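Local coordinates for Nitrate/nitrite binding protein NrtA (Synechocystis sp., PDB 2G29), which binds nitrate as the solute-binding component of the NrtABCD ABC transporter, which takes up nitrate and probably also nitrite, at residues A[73-81]-A[92-102]; A[156-167]-A[204-212]. All coordinates share one frame; numbering follows the deposited sequence.

Contact 1: A[73-81]-A[92-102]; sequences WGTTRDNLV and AHILTPMPYLI. With NO3 (nitrate ion), chain B.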
# COMPACT_ATOMS: atom_id res chain seq x y z
N TRP A 73 -1.29 -0.22 11.48
CA TRP A 73 -2.29 -0.92 10.71
C TRP A 73 -3.18 -1.71 11.68
O TRP A 73 -4.34 -1.92 11.41
CB TRP A 73 -1.64 -1.80 9.63
CG TRP A 73 -1.07 -0.96 8.52
CD1 TRP A 73 0.22 -0.92 8.12
CD2 TRP A 73 -1.79 -0.03 7.68
NE1 TRP A 73 0.37 -0.03 7.08
CE2 TRP A 73 -0.84 0.52 6.78
CE3 TRP A 73 -3.14 0.37 7.57
CZ2 TRP A 73 -1.17 1.49 5.85
CZ3 TRP A 73 -3.47 1.33 6.65
CH2 TRP A 73 -2.49 1.88 5.78
N GLY A 74 -2.62 -2.08 12.83
CA GLY A 74 -3.42 -2.78 13.82
C GLY A 74 -4.48 -1.85 14.39
O GLY A 74 -5.61 -2.29 14.56
N THR A 75 -4.14 -0.59 14.66
CA THR A 75 -5.18 0.30 15.19
C THR A 75 -6.15 0.72 14.12
O THR A 75 -7.32 0.94 14.39
CB THR A 75 -4.64 1.57 15.90
OG1 THR A 75 -3.96 2.41 14.97
CG2 THR A 75 -3.76 1.22 17.05
N THR A 76 -5.69 0.81 12.88
CA THR A 76 -6.59 1.09 11.75
C THR A 76 -7.65 -0.02 11.70
O THR A 76 -8.84 0.26 11.59
CB THR A 76 -5.82 1.08 10.41
OG1 THR A 76 -4.89 2.18 10.41
CG2 THR A 76 -6.77 1.25 9.23
N ARG A 77 -7.21 -1.28 11.77
CA ARG A 77 -8.11 -2.43 11.77
C ARG A 77 -9.05 -2.32 12.96
O ARG A 77 -10.26 -2.53 12.81
CB ARG A 77 -7.26 -3.71 11.86
CG ARG A 77 -8.03 -5.05 12.01
CD ARG A 77 -8.41 -5.39 13.46
NE ARG A 77 -7.29 -5.19 14.37
CZ ARG A 77 -6.17 -5.91 14.40
NH1 ARG A 77 -6.01 -6.93 13.57
NH2 ARG A 77 -5.19 -5.57 15.23
N ASP A 78 -8.52 -1.95 14.13
CA ASP A 78 -9.39 -1.82 15.31
C ASP A 78 -10.49 -0.77 15.09
O ASP A 78 -11.67 -1.01 15.43
CB ASP A 78 -8.61 -1.41 16.56
CG ASP A 78 -7.62 -2.48 17.03
OD1 ASP A 78 -7.80 -3.69 16.71
OD2 ASP A 78 -6.67 -2.15 17.76
N ASN A 79 -10.12 0.37 14.55
CA ASN A 79 -11.09 1.43 14.34
C ASN A 79 -12.10 1.10 13.24
O ASN A 79 -13.24 1.55 13.31
CB ASN A 79 -10.36 2.76 14.08
CG ASN A 79 -9.78 3.33 15.37
OD1 ASN A 79 -10.43 3.25 16.41
ND2 ASN A 79 -8.56 3.91 15.31
N LEU A 80 -11.71 0.32 12.24
CA LEU A 80 -12.65 -0.09 11.20
C LEU A 80 -13.63 -1.12 11.77
O LEU A 80 -14.80 -1.11 11.42
CB LEU A 80 -11.90 -0.67 10.00
CG LEU A 80 -11.25 0.39 9.10
CD1 LEU A 80 -10.25 -0.30 8.20
CD2 LEU A 80 -12.29 1.10 8.24
N VAL A 81 -13.15 -2.03 12.63
CA VAL A 81 -14.04 -3.02 13.24
C VAL A 81 -15.06 -2.27 14.13
O VAL A 81 -16.26 -2.60 14.16
CB VAL A 81 -13.23 -4.08 14.04
CG1 VAL A 81 -14.17 -4.93 14.87
CG2 VAL A 81 -12.48 -4.98 13.07
N ALA A 92 -10.68 4.01 5.17
CA ALA A 92 -9.26 4.33 5.35
C ALA A 92 -8.43 4.17 4.11
O ALA A 92 -8.81 3.45 3.19
CB ALA A 92 -8.68 3.36 6.40
N HIS A 93 -7.28 4.85 4.14
CA HIS A 93 -6.18 4.65 3.20
C HIS A 93 -5.69 3.34 3.86
O HIS A 93 -5.41 3.31 5.05
CB HIS A 93 -5.22 5.86 3.31
CG HIS A 93 -3.75 5.53 3.37
ND1 HIS A 93 -2.95 5.34 2.26
CD2 HIS A 93 -2.92 5.51 4.44
CE1 HIS A 93 -1.68 5.24 2.65
NE2 HIS A 93 -1.64 5.35 3.96
N ILE A 94 -5.59 2.27 3.08
CA ILE A 94 -5.31 0.96 3.66
C ILE A 94 -4.55 0.01 2.75
O ILE A 94 -4.60 0.10 1.54
CB ILE A 94 -6.68 0.34 4.09
CG1 ILE A 94 -6.46 -0.86 5.01
CG2 ILE A 94 -7.50 -0.02 2.86
CD1 ILE A 94 -7.73 -1.15 5.91
N LEU A 95 -3.81 -0.92 3.35
CA LEU A 95 -3.10 -1.92 2.55
C LEU A 95 -4.18 -2.73 1.80
O LEU A 95 -5.18 -3.15 2.41
CB LEU A 95 -2.32 -2.85 3.48
CG LEU A 95 -1.35 -2.17 4.46
CD1 LEU A 95 -0.57 -3.21 5.27
CD2 LEU A 95 -0.35 -1.30 3.70
N THR A 96 -3.99 -3.02 0.51
CA THR A 96 -5.01 -3.75 -0.25
C THR A 96 -5.52 -5.07 0.39
O THR A 96 -6.71 -5.33 0.36
CB THR A 96 -4.57 -3.99 -1.73
OG1 THR A 96 -4.60 -2.74 -2.42
CG2 THR A 96 -5.47 -4.99 -2.46
N PRO A 97 -4.64 -5.91 0.97
CA PRO A 97 -5.20 -7.14 1.55
C PRO A 97 -6.09 -6.92 2.73
O PRO A 97 -6.97 -7.74 2.98
CB PRO A 97 -3.96 -7.98 1.96
CG PRO A 97 -2.80 -7.07 1.78
CD PRO A 97 -3.17 -5.92 0.92
N MET A 98 -5.93 -5.81 3.43
CA MET A 98 -6.72 -5.64 4.65
C MET A 98 -8.24 -5.66 4.55
O MET A 98 -8.90 -6.27 5.39
CB MET A 98 -6.22 -4.45 5.49
CG MET A 98 -4.85 -4.75 6.13
SD MET A 98 -4.11 -3.26 6.91
CE MET A 98 -5.24 -3.08 8.32
N PRO A 99 -8.84 -5.00 3.55
CA PRO A 99 -10.30 -5.07 3.49
C PRO A 99 -10.77 -6.52 3.35
O PRO A 99 -11.84 -6.89 3.86
CB PRO A 99 -10.63 -4.22 2.25
CG PRO A 99 -9.58 -3.15 2.34
CD PRO A 99 -8.32 -3.92 2.70
N TYR A 100 -9.96 -7.38 2.71
CA TYR A 100 -10.29 -8.78 2.55
C TYR A 100 -10.13 -9.53 3.88
O TYR A 100 -11.02 -10.28 4.28
CB TYR A 100 -9.38 -9.42 1.49
CG TYR A 100 -9.78 -8.99 0.11
CD1 TYR A 100 -9.14 -7.93 -0.55
CD2 TYR A 100 -10.88 -9.59 -0.50
CE1 TYR A 100 -9.59 -7.49 -1.78
CE2 TYR A 100 -11.35 -9.16 -1.73
CZ TYR A 100 -10.71 -8.11 -2.36
OH TYR A 100 -11.20 -7.69 -3.56
N LEU A 101 -9.01 -9.34 4.56
CA LEU A 101 -8.79 -10.04 5.82
C LEU A 101 -9.80 -9.62 6.90
O LEU A 101 -10.18 -10.39 7.76
CB LEU A 101 -7.36 -9.80 6.28
CG LEU A 101 -6.28 -10.27 5.28
CD1 LEU A 101 -4.95 -9.67 5.67
CD2 LEU A 101 -6.16 -11.80 5.25
N ILE A 102 -10.23 -8.37 6.85
CA ILE A 102 -11.21 -7.87 7.81
C ILE A 102 -12.62 -8.38 7.45
O ILE A 102 -13.40 -8.77 8.33
CB ILE A 102 -11.19 -6.32 7.87
CG1 ILE A 102 -9.84 -5.87 8.44
CG2 ILE A 102 -12.35 -5.82 8.73
CD1 ILE A 102 -9.60 -4.34 8.31
N NO3 B . 3.47 1.39 4.63
O1 NO3 B . 3.49 1.91 3.36
O2 NO3 B . 4.46 1.25 5.54
O3 NO3 B . 2.14 0.83 5.09

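Contact 2: A[156-167]-A[204-212]; sequences PKVAMTFPGGTH and AMESFCVGE. With NO3 (nitrate ion), chain B.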
# COMPACT_ATOMS: atom_id res chain seq x y z
N PRO A 156 17.21 -13.97 13.33
CA PRO A 156 17.11 -12.70 12.61
C PRO A 156 15.67 -12.36 12.29
O PRO A 156 14.89 -13.22 11.85
CB PRO A 156 17.96 -12.92 11.35
CG PRO A 156 17.97 -14.41 11.15
CD PRO A 156 17.95 -14.98 12.55
N LYS A 157 15.32 -11.10 12.50
CA LYS A 157 13.96 -10.66 12.22
C LYS A 157 13.95 -9.72 11.03
O LYS A 157 14.90 -8.99 10.77
CB LYS A 157 13.39 -9.89 13.42
CG LYS A 157 13.42 -10.59 14.78
CD LYS A 157 12.65 -11.90 14.74
CE LYS A 157 12.51 -12.52 16.13
NZ LYS A 157 11.74 -13.82 16.08
N VAL A 158 12.86 -9.75 10.28
CA VAL A 158 12.69 -8.77 9.21
C VAL A 158 11.34 -8.12 9.53
O VAL A 158 10.36 -8.80 9.89
CB VAL A 158 12.70 -9.38 7.81
CG1 VAL A 158 14.01 -10.16 7.59
CG2 VAL A 158 11.53 -10.25 7.61
N ALA A 159 11.27 -6.80 9.43
CA ALA A 159 10.01 -6.12 9.78
C ALA A 159 9.15 -5.76 8.60
O ALA A 159 9.64 -5.33 7.54
CB ALA A 159 10.30 -4.85 10.58
N MET A 160 7.84 -5.94 8.79
CA MET A 160 6.84 -5.58 7.80
C MET A 160 5.74 -4.87 8.58
O MET A 160 5.84 -4.67 9.79
CB MET A 160 6.38 -6.78 6.98
CG MET A 160 6.07 -8.06 7.73
SD MET A 160 4.52 -7.91 8.68
CE MET A 160 4.42 -9.58 9.45
N THR A 161 4.69 -4.46 7.86
CA THR A 161 3.72 -3.55 8.46
C THR A 161 2.40 -4.10 8.99
O THR A 161 1.69 -3.39 9.68
CB THR A 161 3.42 -2.49 7.41
OG1 THR A 161 2.86 -3.14 6.28
CG2 THR A 161 4.68 -1.76 6.98
N PHE A 162 2.07 -5.33 8.63
CA PHE A 162 0.83 -5.97 9.03
C PHE A 162 0.88 -7.36 8.45
O PHE A 162 1.26 -7.53 7.28
CB PHE A 162 -0.40 -5.25 8.42
CG PHE A 162 -1.71 -5.71 9.00
CD1 PHE A 162 -2.09 -5.31 10.28
CD2 PHE A 162 -2.52 -6.60 8.30
CE1 PHE A 162 -3.27 -5.79 10.86
CE2 PHE A 162 -3.71 -7.09 8.88
CZ PHE A 162 -4.08 -6.69 10.14
N PRO A 163 0.49 -8.39 9.23
CA PRO A 163 0.55 -9.75 8.66
C PRO A 163 -0.41 -9.96 7.51
O PRO A 163 -1.61 -9.75 7.66
CB PRO A 163 0.23 -10.66 9.85
CG PRO A 163 0.36 -9.75 11.10
CD PRO A 163 -0.06 -8.37 10.60
N GLY A 164 0.11 -10.35 6.35
CA GLY A 164 -0.73 -10.57 5.20
C GLY A 164 -0.86 -9.30 4.39
O GLY A 164 -1.47 -9.30 3.30
N GLY A 165 -0.26 -8.21 4.90
CA GLY A 165 -0.35 -6.96 4.17
C GLY A 165 0.60 -6.86 3.00
O GLY A 165 1.37 -7.79 2.75
N THR A 166 0.57 -5.74 2.28
CA THR A 166 1.44 -5.58 1.13
C THR A 166 2.94 -5.73 1.45
O THR A 166 3.62 -6.49 0.78
CB THR A 166 1.22 -4.17 0.47
OG1 THR A 166 1.49 -3.17 1.45
CG2 THR A 166 -0.23 -3.98 -0.06
N HIS A 167 3.45 -5.02 2.46
CA HIS A 167 4.90 -5.09 2.73
C HIS A 167 5.34 -6.46 3.16
O HIS A 167 6.47 -6.86 2.84
CB HIS A 167 5.30 -4.00 3.74
CG HIS A 167 4.69 -2.69 3.42
ND1 HIS A 167 5.22 -1.80 2.51
CD2 HIS A 167 3.48 -2.21 3.76
CE1 HIS A 167 4.36 -0.82 2.30
NE2 HIS A 167 3.29 -1.05 3.06
N ALA A 204 16.28 -3.66 15.98
CA ALA A 204 15.17 -4.56 16.24
C ALA A 204 14.96 -5.55 15.09
O ALA A 204 14.22 -6.52 15.24
CB ALA A 204 13.88 -3.74 16.46
N MET A 205 15.56 -5.27 13.93
CA MET A 205 15.42 -6.15 12.78
C MET A 205 16.60 -5.92 11.82
O MET A 205 17.22 -4.87 11.85
CB MET A 205 14.10 -5.90 12.02
CG MET A 205 13.97 -4.51 11.37
SD MET A 205 13.71 -3.14 12.52
CE MET A 205 12.88 -1.92 11.40
N GLU A 206 16.85 -6.89 10.96
CA GLU A 206 17.95 -6.84 9.98
C GLU A 206 17.56 -6.13 8.71
O GLU A 206 18.41 -5.52 8.03
CB GLU A 206 18.36 -8.27 9.55
CG GLU A 206 18.71 -9.20 10.70
CD GLU A 206 19.73 -8.62 11.65
OE1 GLU A 206 19.44 -8.57 12.86
OE2 GLU A 206 20.80 -8.19 11.17
N SER A 207 16.27 -6.22 8.38
CA SER A 207 15.75 -5.66 7.13
C SER A 207 14.29 -5.28 7.38
O SER A 207 13.67 -5.80 8.30
CB SER A 207 15.82 -6.75 6.01
OG SER A 207 15.36 -6.28 4.76
N PHE A 208 13.75 -4.40 6.53
CA PHE A 208 12.36 -4.00 6.69
C PHE A 208 11.78 -3.46 5.40
O PHE A 208 12.50 -2.97 4.52
CB PHE A 208 12.19 -2.98 7.84
CG PHE A 208 12.91 -1.65 7.65
CD1 PHE A 208 12.18 -0.52 7.27
CD2 PHE A 208 14.28 -1.49 7.97
CE1 PHE A 208 12.81 0.76 7.23
CE2 PHE A 208 14.88 -0.25 7.92
CZ PHE A 208 14.14 0.90 7.55
N CYS A 209 10.46 -3.52 5.30
CA CYS A 209 9.75 -3.03 4.13
C CYS A 209 8.66 -2.09 4.61
O CYS A 209 7.86 -2.47 5.49
CB CYS A 209 9.17 -4.20 3.35
SG CYS A 209 8.37 -3.72 1.81
N VAL A 210 8.61 -0.88 4.01
CA VAL A 210 7.67 0.16 4.45
C VAL A 210 7.53 1.18 3.30
O VAL A 210 8.40 1.27 2.45
CB VAL A 210 8.24 0.86 5.73
CG1 VAL A 210 9.56 1.58 5.39
CG2 VAL A 210 7.25 1.86 6.33
N GLY A 211 6.43 1.91 3.25
CA GLY A 211 6.29 2.89 2.18
C GLY A 211 6.95 4.24 2.45
O GLY A 211 7.39 4.54 3.58
N GLU A 212 7.08 5.03 1.38
CA GLU A 212 7.66 6.37 1.53
C GLU A 212 6.83 7.11 2.59
O GLU A 212 5.61 6.90 2.71
CB GLU A 212 7.60 7.13 0.21
CG GLU A 212 8.41 6.53 -0.97
CD GLU A 212 9.93 6.47 -0.75
OE1 GLU A 212 10.46 7.00 0.26
OE2 GLU A 212 10.60 5.91 -1.65
N NO3 B . 3.47 1.39 4.63
O1 NO3 B . 3.49 1.91 3.36
O2 NO3 B . 4.46 1.25 5.54
O3 NO3 B . 2.14 0.83 5.09
O HOH W 1 17.09 -9.35 13.80

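Contact 1: A[73-81]-A[92-102]
Leu-95 lies over one face of the Trp-73 indole, its CG 3.6 Å from Trp-73 CE2. The CD1 methyl of Leu-95 makes a CH-pi contact with the five-membered ring, 3.8 Å from its centroid and 11° off the normal. Met-98 crosses the indole at about a right angle; its sulfur makes an oblique Met-aromatic contact, SD standing 3.8 Å from Trp-73 CE3, and the bend at its last torsion folds the CE methyl back against Trp-73 O. Two oxygens lie at the rim of the indole, near its plane. His-93 O is 3.2 Å from Trp-73 CZ3, while nitrate O3 accepts a hydrogen bond from Trp-73 NE1 (2.8 Å, 149° at the hydrogen). The face and rim contacts probably restrict the rotation of the indole and hold its N-H toward the anion; Trp-73 is an experimentally established nitrate-binding residue.

Further along the helix the packing is aliphatic. Leu-80 and Ile-94 meet tip to tip, CD1 of Leu-80 lying 3.5 Å from CD1 of Ile-94, and Ile-102 crosses Leu-80 at about a right angle. The CG methylene of Arg-77 rests on Ile-102, 4.1 Å from its CD1, before the chain bends away to form a salt bridge from NE to Asp-78 OD1 and a hydrogen bond from NH1 to Val-107 O.

Helix 73-82 packs on the end of strand 91-95 and on the following helix 97-104, the axes of segments 73-81 and 97-102 crossing at -50°. Strand 91-95 runs between strands 36-39 and 240-245, and Met-115 of strand 115-120 touches Leu-80.

Contact 2: A[156-167]-A[204-212]
Cys-209 SG meets the His-167 imidazole at its edge, near the ring plane, and also packs 3.6 Å from His-167 CB. Thr-166 OG1 lies over one face of the ring and nitrate O2 over the opposite one, 3.5 Å above the plane, both offset toward the rim. With CG anti to its carbonyl carbon (chi1 -45°), His-167 swings from the start of helix 166-177 toward the end of strand 207-211. Its NE2 stands nearly straight above the plane of the anion, 2.9 Å from the nitrate N. Were an alanine to replace His-167, nitrate would probably lose the imidazole nitrogen over its plane and Cys-209 SG its aromatic neighbour.

Gly-211 N donates to nitrate O2 (3.1 Å, 168° at the hydrogen) and, more weakly, to O1. A CB at this glycine would clash with O1, so the bare backbone lets the anion approach. Val-210 CG2 and Thr-161 CG2 both lie against O2.

Behind the site, strands 157-160 and 207-211 run parallel. Ala-159 bonds strand 207-211 through both its N, which donates to Ser-207 O (2.8 Å), and its O, which accepts from Cys-209 N (3.0 Å). Ala-159 CB meets Met-205 CG and Phe-208 CB, each 3.8 Å away. Toward the outer end, Glu-206 N donates to Lys-157 O, and a water links Lys-157 N to Glu-206 OE1; the other carboxylate oxygen is held by Tyr-134.

The chemistry divides along the strands: backbone bonds fix their alignment, while strand 207-211 gives nitrate a peptide N-H and a methyl, and the loop and helix start beyond strand 157-160 supply a methyl and an imidazole, a mixture of polar and apolar contacts consistent with a binding site for a small, flat anion.

Overall arrangement
Contact 1 and contact 2 follow one another in the chain, their centres about 16 Å apart, and converge on one nitrate ion. The strands of the two contacts belong to different five-stranded mixed sheets, consistent with the two domains of the C-clamp; the anion lies where the two contacts come together. They also touch directly: Trp-73 CD1 is 3.3 Å from Thr-161 O, and Leu-95 CD2 is 3.5 Å from Thr-166 OG1. Farther from the anion, Pro-97 CG packs 3.4 Å from Gly-165 CA. Lys-240 NZ adds a hydrogen bond to the nitrate, with Gln-126 completing the known binding residues; Lys-240 touches Trp-73 and Leu-95, whereas Gln-126 adjoins His-167.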